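Local coordinates for BtrN (Bacillus circulans, PDB 4M7S), which catalyses the S-adenosylmethionine-dependent radical two-electron oxidation of 2-deoxy-scyllo-inosamine to amino-dideoxy-scyllo-inosose in butirosin biosynthesis, using two [4Fe-4S] clusters, at residues K228-L231 / C232-C235; C235-V238 / S239-T242; V177-V180 / L181-L185. All coordinates share one frame; numbering follows the deposited sequence.

Interaction 1: K228-L231 / C232-C235; sequences KSDL and CKNC. With SF4 (iron/sulfur cluster), chain B.
Ser229 folds the chain back on Cys232 and Lys233 at the entrance to a Cys-x-x-Cys motif, in which Cys232 and Cys235 bind two irons of the auxiliary [4Fe-4S] cluster. A chi1 of 167° swings Ser229 OG away from its own N, and there Ser229 OG accepts a bond from Cys232 N at 3.1 Å and a weak one from Leu231 N. Ser229 O receives Lys233 N at 2.9 Å. Side-chain and main-chain oxygens of one residue thus hold successive N-H groups, the pattern of an ST motif, and a small hydroxyl residue suits this buried position, which is packed against Phe217 of helix 212-222. Asp230 follows at the surface. Asp230 OD1 forms a salt bridge with Lys233 NZ at 3.1 Å, the ammonium group approaching over the carboxylate, 43° off its plane. The stretched-out lysine runs alongside the acid, passing close to Ser229 O on the way. Leu231 turns to the cluster instead: Leu231 CD2 lies 3.8 Å from sulfide S4, an apolar neighbour of the cluster that also packs on Met195. Beyond it a type I turn, closed by Cys235 N donating to Cys232 O, lets both thiolates reach the same cluster. Cys232 SG sits 2.3 Å from iron FE2, while Cys235 SG binds iron FE1 at 2.5 Å.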
loop_
_atom_site.group_PDB
_atom_site.type_symbol
_atom_site.label_atom_id
_atom_site.label_comp_id
_atom_site.label_asym_id
_atom_site.label_seq_id
_atom_site.Cartn_x
_atom_site.Cartn_y
_atom_site.Cartn_z
ATOM N N LYS A 228 -5.808 7.563 21.127
ATOM C CA LYS A 228 -7.226 7.831 20.932
ATOM C C LYS A 228 -7.821 6.917 19.868
ATOM O O LYS A 228 -9.026 6.659 19.858
ATOM C CB LYS A 228 -7.426 9.302 20.563
ATOM C CG LYS A 228 -8.838 9.816 20.760
ATOM C CD LYS A 228 -8.856 11.327 20.941
ATOM C CE LYS A 228 -8.100 12.048 19.829
ATOM N NZ LYS A 228 -7.932 13.506 20.145
ATOM N N SER A 229 -6.952 6.422 18.986
ATOM C CA SER A 229 -7.344 5.550 17.888
ATOM C C SER A 229 -7.231 4.064 18.247
ATOM O O SER A 229 -6.202 3.618 18.744
ATOM C CB SER A 229 -6.450 5.820 16.676
ATOM O OG SER A 229 -6.610 4.793 15.725
ATOM N N ASP A 230 -8.274 3.292 17.967
ATOM C CA ASP A 230 -8.226 1.853 18.212
ATOM C C ASP A 230 -7.224 1.158 17.292
ATOM O O ASP A 230 -6.751 0.059 17.591
ATOM C CB ASP A 230 -9.610 1.226 18.045
ATOM C CG ASP A 230 -10.542 1.546 19.204
ATOM O OD1 ASP A 230 -10.048 1.985 20.271
ATOM O OD2 ASP A 230 -11.768 1.343 19.047
ATOM N N LEU A 231 -6.916 1.800 16.168
ATOM C CA LEU A 231 -5.902 1.301 15.247
ATOM C C LEU A 231 -4.523 1.551 15.845
ATOM O O LEU A 231 -3.711 0.637 15.961
ATOM C CB LEU A 231 -6.000 2.035 13.907
ATOM C CG LEU A 231 -5.660 1.357 12.577
ATOM C CD1 LEU A 231 -5.214 2.406 11.539
ATOM C CD2 LEU A 231 -4.666 0.182 12.688
ATOM N N CYS A 232 -4.270 2.797 16.236
ATOM C CA CYS A 232 -2.905 3.239 16.552
ATOM C C CYS A 232 -2.441 3.044 17.991
ATOM O O CYS A 232 -1.239 2.957 18.245
ATOM C CB CYS A 232 -2.738 4.712 16.166
ATOM S SG CYS A 232 -3.239 5.018 14.455
ATOM N N LYS A 233 -3.377 2.973 18.930
ATOM C CA LYS A 233 -3.028 3.000 20.352
ATOM C C LYS A 233 -2.098 1.863 20.790
ATOM O O LYS A 233 -1.368 1.998 21.765
ATOM C CB LYS A 233 -4.295 3.029 21.209
ATOM C CG LYS A 233 -5.125 1.759 21.127
ATOM C CD LYS A 233 -6.462 1.942 21.828
ATOM C CE LYS A 233 -7.170 0.605 21.991
ATOM N NZ LYS A 233 -8.510 0.771 22.619
ATOM N N ASN A 234 -2.119 0.749 20.066
ATOM C CA ASN A 234 -1.246 -0.372 20.390
ATOM C C ASN A 234 -0.168 -0.575 19.337
ATOM O O ASN A 234 0.572 -1.562 19.373
ATOM C CB ASN A 234 -2.064 -1.646 20.577
ATOM C CG ASN A 234 -2.972 -1.569 21.780
ATOM O OD1 ASN A 234 -2.587 -1.046 22.825
ATOM N ND2 ASN A 234 -4.191 -2.076 21.638
ATOM N N CYS A 235 -0.076 0.368 18.401
ATOM C CA CYS A 235 0.927 0.268 17.351
ATOM C C CYS A 235 2.334 0.580 17.839
ATOM O O CYS A 235 2.557 1.570 18.543
ATOM C CB CYS A 235 0.617 1.200 16.185
ATOM S SG CYS A 235 1.846 0.978 14.885
HETATM FE FE1 SF4 B . 0.759 2.698 13.477
HETATM FE FE2 SF4 B . -1.432 4.248 13.343
HETATM FE FE3 SF4 B . -0.485 3.027 11.156
HETATM FE FE4 SF4 B . 0.799 5.098 12.223
HETATM S S1 SF4 B . -1.285 5.186 11.244
HETATM S S2 SF4 B . 1.790 3.163 11.485
HETATM S S3 SF4 B . 0.497 4.747 14.469
HETATM S S4 SF4 B . -1.370 1.953 12.986
#

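Interaction 2: C235-V238 / S239-T242; sequences CNNV and SVQT. With SF4 (iron/sulfur cluster), chain B.
A chi1 of 171° and a chi2 of 36° bring the flat amide of Asn237 to the main chain of Val240, which it brackets in an asparagine-closed loop beside the auxiliary [4Fe-4S] cluster. Asn237 OD1 takes Val240 N at 2.8 Å, in the carbonyl plane and on a lone pair; a weak bond from Ser239 N to the same oxygen makes only a marginal Asx turn. On the other corner of the amide, Asn237 ND2 gives an essentially straight bond to Val240 O at 2.7 Å, with the acceptor lying in the amide plane. One residue's N-H and C=O are therefore gripped together, which holds the asparagine amide flat and fixes its flip; a side chain with both a donor and an acceptor is what this place needs. The valine side chain crosses it at about a right angle, Val240 CB lying 3.1 Å from Asn237 OD1. Thr242 ties the end of the loop back to Val238: Thr242 OG1 donates to Val238 O at 2.7 Å, from above the carbonyl plane. Arg226 holds Asn237 O from outside, and a water accepts from Val238 N while also bonding Ser239 OG. Asn237 N donates to the cluster ligand Cys235 SG at 3.2 Å, which would tend to stabilise the thiolate charge, and Asn237 ND2 lies 3.4 Å from sulfide S2.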
loop_
_atom_site.group_PDB
_atom_site.type_symbol
_atom_site.label_atom_id
_atom_site.label_comp_id
_atom_site.label_asym_id
_atom_site.label_seq_id
_atom_site.Cartn_x
_atom_site.Cartn_y
_atom_site.Cartn_z
ATOM N N CYS A 235 -0.076 0.368 18.401
ATOM C CA CYS A 235 0.927 0.268 17.351
ATOM C C CYS A 235 2.334 0.580 17.839
ATOM O O CYS A 235 2.557 1.570 18.543
ATOM C CB CYS A 235 0.617 1.200 16.185
ATOM S SG CYS A 235 1.846 0.978 14.885
ATOM N N ASN A 236 3.288 -0.240 17.413
ATOM C CA ASN A 236 4.688 -0.039 17.776
ATOM C C ASN A 236 5.543 0.441 16.602
ATOM O O ASN A 236 6.738 0.146 16.531
ATOM C CB ASN A 236 5.270 -1.325 18.360
ATOM C CG ASN A 236 4.893 -2.541 17.548
ATOM O OD1 ASN A 236 4.380 -2.413 16.432
ATOM N ND2 ASN A 236 5.138 -3.728 18.096
ATOM N N ASN A 237 4.931 1.169 15.677
ATOM C CA ASN A 237 5.713 1.847 14.657
ATOM C C ASN A 237 6.436 3.030 15.272
ATOM O O ASN A 237 5.800 3.957 15.768
ATOM C CB ASN A 237 4.835 2.346 13.516
ATOM C CG ASN A 237 5.597 3.244 12.555
ATOM O OD1 ASN A 237 6.777 3.019 12.289
ATOM N ND2 ASN A 237 4.928 4.277 12.042
ATOM N N VAL A 238 7.764 2.999 15.230
ATOM C CA VAL A 238 8.565 4.102 15.746
ATOM C C VAL A 238 9.493 4.690 14.684
ATOM O O VAL A 238 10.079 5.753 14.890
ATOM C CB VAL A 238 9.410 3.676 16.972
ATOM C CG1 VAL A 238 8.515 3.145 18.077
ATOM C CG2 VAL A 238 10.444 2.629 16.576
ATOM N N SER A 239 9.624 4.001 13.553
ATOM C CA SER A 239 10.617 4.380 12.548
ATOM C C SER A 239 9.988 4.879 11.253
ATOM O O SER A 239 10.597 5.661 10.519
ATOM C CB SER A 239 11.541 3.197 12.236
ATOM O OG SER A 239 10.872 2.223 11.450
ATOM N N VAL A 240 8.770 4.422 10.974
ATOM C CA VAL A 240 8.110 4.725 9.708
ATOM C C VAL A 240 7.258 5.995 9.777
ATOM O O VAL A 240 6.171 5.988 10.354
ATOM C CB VAL A 240 7.237 3.541 9.246
ATOM C CG1 VAL A 240 6.639 3.810 7.869
ATOM C CG2 VAL A 240 8.057 2.260 9.243
ATOM N N GLN A 241 7.767 7.071 9.179
ATOM C CA GLN A 241 7.073 8.363 9.109
ATOM C C GLN A 241 6.642 8.908 10.471
ATOM O O GLN A 241 5.488 9.290 10.675
ATOM C CB GLN A 241 5.893 8.306 8.133
ATOM C CG GLN A 241 6.318 8.080 6.687
ATOM C CD GLN A 241 5.156 8.117 5.715
ATOM O OE1 GLN A 241 4.170 8.820 5.933
ATOM N NE2 GLN A 241 5.267 7.356 4.633
ATOM N N THR A 242 7.593 8.945 11.398
ATOM C CA THR A 242 7.366 9.510 12.717
ATOM C C THR A 242 8.418 10.597 12.953
ATOM O O THR A 242 9.503 10.538 12.362
ATOM C CB THR A 242 7.468 8.423 13.799
ATOM O OG1 THR A 242 8.834 8.008 13.940
ATOM C CG2 THR A 242 6.597 7.211 13.443
HETATM FE FE1 SF4 B . 0.759 2.698 13.477
HETATM FE FE2 SF4 B . -1.432 4.248 13.343
HETATM FE FE3 SF4 B . -0.485 3.027 11.156
HETATM FE FE4 SF4 B . 0.799 5.098 12.223
HETATM S S1 SF4 B . -1.285 5.186 11.244
HETATM S S2 SF4 B . 1.790 3.163 11.485
HETATM S S3 SF4 B . 0.497 4.747 14.469
HETATM S S4 SF4 B . -1.370 1.953 12.986
HETATM O O HOH W 1 9.277 0.764 13.527
#

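Interaction 3: V177-V180 / L181-L185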
loop_
_atom_site.group_PDB
_atom_site.type_symbol
_atom_site.label_atom_id
_atom_site.label_comp_id
_atom_site.label_asym_id
_atom_site.label_seq_id
_atom_site.Cartn_x
_atom_site.Cartn_y
_atom_site.Cartn_z
ATOM N N VAL A 177 -4.372 3.106 1.393
ATOM C CA VAL A 177 -4.440 1.702 1.023
ATOM C C VAL A 177 -5.804 1.428 0.421
ATOM O O VAL A 177 -6.807 1.880 0.958
ATOM C CB VAL A 177 -4.257 0.777 2.248
ATOM C CG1 VAL A 177 -4.412 -0.694 1.844
ATOM C CG2 VAL A 177 -2.899 0.992 2.874
ATOM N N VAL A 178 -5.839 0.691 -0.689
ATOM C CA VAL A 178 -7.096 0.247 -1.293
ATOM C C VAL A 178 -7.129 -1.293 -1.278
ATOM O O VAL A 178 -6.249 -1.936 -1.847
ATOM C CB VAL A 178 -7.208 0.749 -2.746
ATOM C CG1 VAL A 178 -8.483 0.218 -3.417
ATOM C CG2 VAL A 178 -7.143 2.267 -2.800
ATOM N N THR A 179 -8.129 -1.874 -0.614
ATOM C CA THR A 179 -8.228 -3.317 -0.458
ATOM C C THR A 179 -8.863 -3.935 -1.691
ATOM O O THR A 179 -9.301 -3.200 -2.592
ATOM C CB THR A 179 -9.075 -3.699 0.767
ATOM O OG1 THR A 179 -10.448 -3.365 0.518
ATOM C CG2 THR A 179 -8.567 -2.965 2.026
ATOM N N VAL A 180 -8.931 -5.270 -1.727
ATOM C CA VAL A 180 -9.433 -5.967 -2.919
ATOM C C VAL A 180 -10.838 -5.543 -3.266
ATOM O O VAL A 180 -11.225 -5.585 -4.430
ATOM C CB VAL A 180 -9.515 -7.508 -2.776
ATOM C CG1 VAL A 180 -8.492 -8.190 -3.667
ATOM C CG2 VAL A 180 -9.446 -7.960 -1.327
ATOM N N LEU A 181 -11.607 -5.179 -2.242
ATOM C CA LEU A 181 -13.010 -4.836 -2.431
ATOM C C LEU A 181 -13.223 -3.321 -2.492
ATOM O O LEU A 181 -14.360 -2.848 -2.518
ATOM C CB LEU A 181 -13.876 -5.481 -1.346
ATOM C CG LEU A 181 -13.870 -7.013 -1.330
ATOM C CD1 LEU A 181 -14.724 -7.548 -0.195
ATOM C CD2 LEU A 181 -14.351 -7.570 -2.672
ATOM N N GLY A 182 -12.126 -2.569 -2.530
ATOM C CA GLY A 182 -12.195 -1.128 -2.760
ATOM C C GLY A 182 -12.126 -0.238 -1.525
ATOM O O GLY A 182 -12.110 0.991 -1.633
ATOM N N ASN A 183 -12.096 -0.842 -0.345
ATOM C CA ASN A 183 -12.054 -0.053 0.886
ATOM C C ASN A 183 -10.760 0.723 1.000
ATOM O O ASN A 183 -9.684 0.218 0.665
ATOM C CB ASN A 183 -12.222 -0.947 2.110
ATOM C CG ASN A 183 -13.616 -1.504 2.227
ATOM O OD1 ASN A 183 -14.575 -0.917 1.720
ATOM N ND2 ASN A 183 -13.747 -2.627 2.923
ATOM N N VAL A 184 -10.859 1.958 1.479
ATOM C CA VAL A 184 -9.678 2.791 1.630
ATOM C C VAL A 184 -9.283 2.847 3.108
ATOM O O VAL A 184 -10.104 3.178 3.967
ATOM C CB VAL A 184 -9.932 4.200 1.086
ATOM C CG1 VAL A 184 -8.664 5.056 1.184
ATOM C CG2 VAL A 184 -10.417 4.114 -0.366
ATOM N N LEU A 185 -8.030 2.507 3.398
ATOM C CA LEU A 185 -7.523 2.506 4.771
ATOM C C LEU A 185 -6.409 3.556 4.871
ATOM O O LEU A 185 -5.766 3.882 3.865
ATOM C CB LEU A 185 -6.980 1.118 5.145
ATOM C CG LEU A 185 -7.806 -0.098 4.720
ATOM C CD1 LEU A 185 -7.055 -1.390 5.038
ATOM C CD2 LEU A 185 -9.193 -0.106 5.374
#
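Val177 and Leu185 form an antiparallel hydrogen-bonded pair, Val177 N donating to Leu185 O at 2.9 Å and Leu185 N to Val177 O at 2.8 Å. Val178 and Val184 follow as a non-hydrogen-bonded pair, and the chain then reverses through a type I turn from Thr179 to Gly182. Gly182 N bonds Thr179 O at 2.9 Å, whereas Thr179 N pairs one residue further on, with Asn183 O at 2.9 Å. Glycine takes the extra position because its phi is positive (98°), an angle at which a CB would press on the preceding carbonyl. The side chain of Thr179 makes two contacts. With chi1 at 70°, Thr179 OG1 receives a weak bond from Asn183 N at 3.1 Å, while Thr179 CG2 meets Leu185 CD1 at 3.7 Å; a beta-branched residue serves both needs. The amide of Asn183 is engaged elsewhere, by Asn199 and Gln193. Val178 CG2 and Val184 CG2 lie 4.5 Å apart on one face, Val178 packing on Ile205 and Val184 on Ile208 of helix 205-209. On the opposite face, Val177 CB and Leu185 CB are 4.0 Å apart, and these aliphatics fill the buried side against Phe61. The whole is a 3:5 hairpin with a type I turn and G1 bulge, the beta hairpin of the auxiliary-cluster domain in SPASM-related radical SAM enzymes.

Overall arrangement
From the N terminus, interaction 3 comes first: it closes the short hairpin of strands 175-178 and 183-185, which continues the mixed sheet of the radical SAM core beyond strand 7-10. Cys169 and Cys187, probable ligands of the auxiliary cluster, bracket this hairpin in sequence. After helix 212-222, the local turn of interaction 1 supplies two further cysteines. Interaction 2 closes a tight loop at 235-242 that turns back toward the Cys169 region, where Gln241 pairs with the Met170 backbone. Interaction 3 precedes the other two, which overlap at Cys235; none nests or crosses. Interactions 1 and 2, centres about 12 Å apart, touch the same cluster; interaction 3 lies about 20 Å from interaction 1, centre to centre.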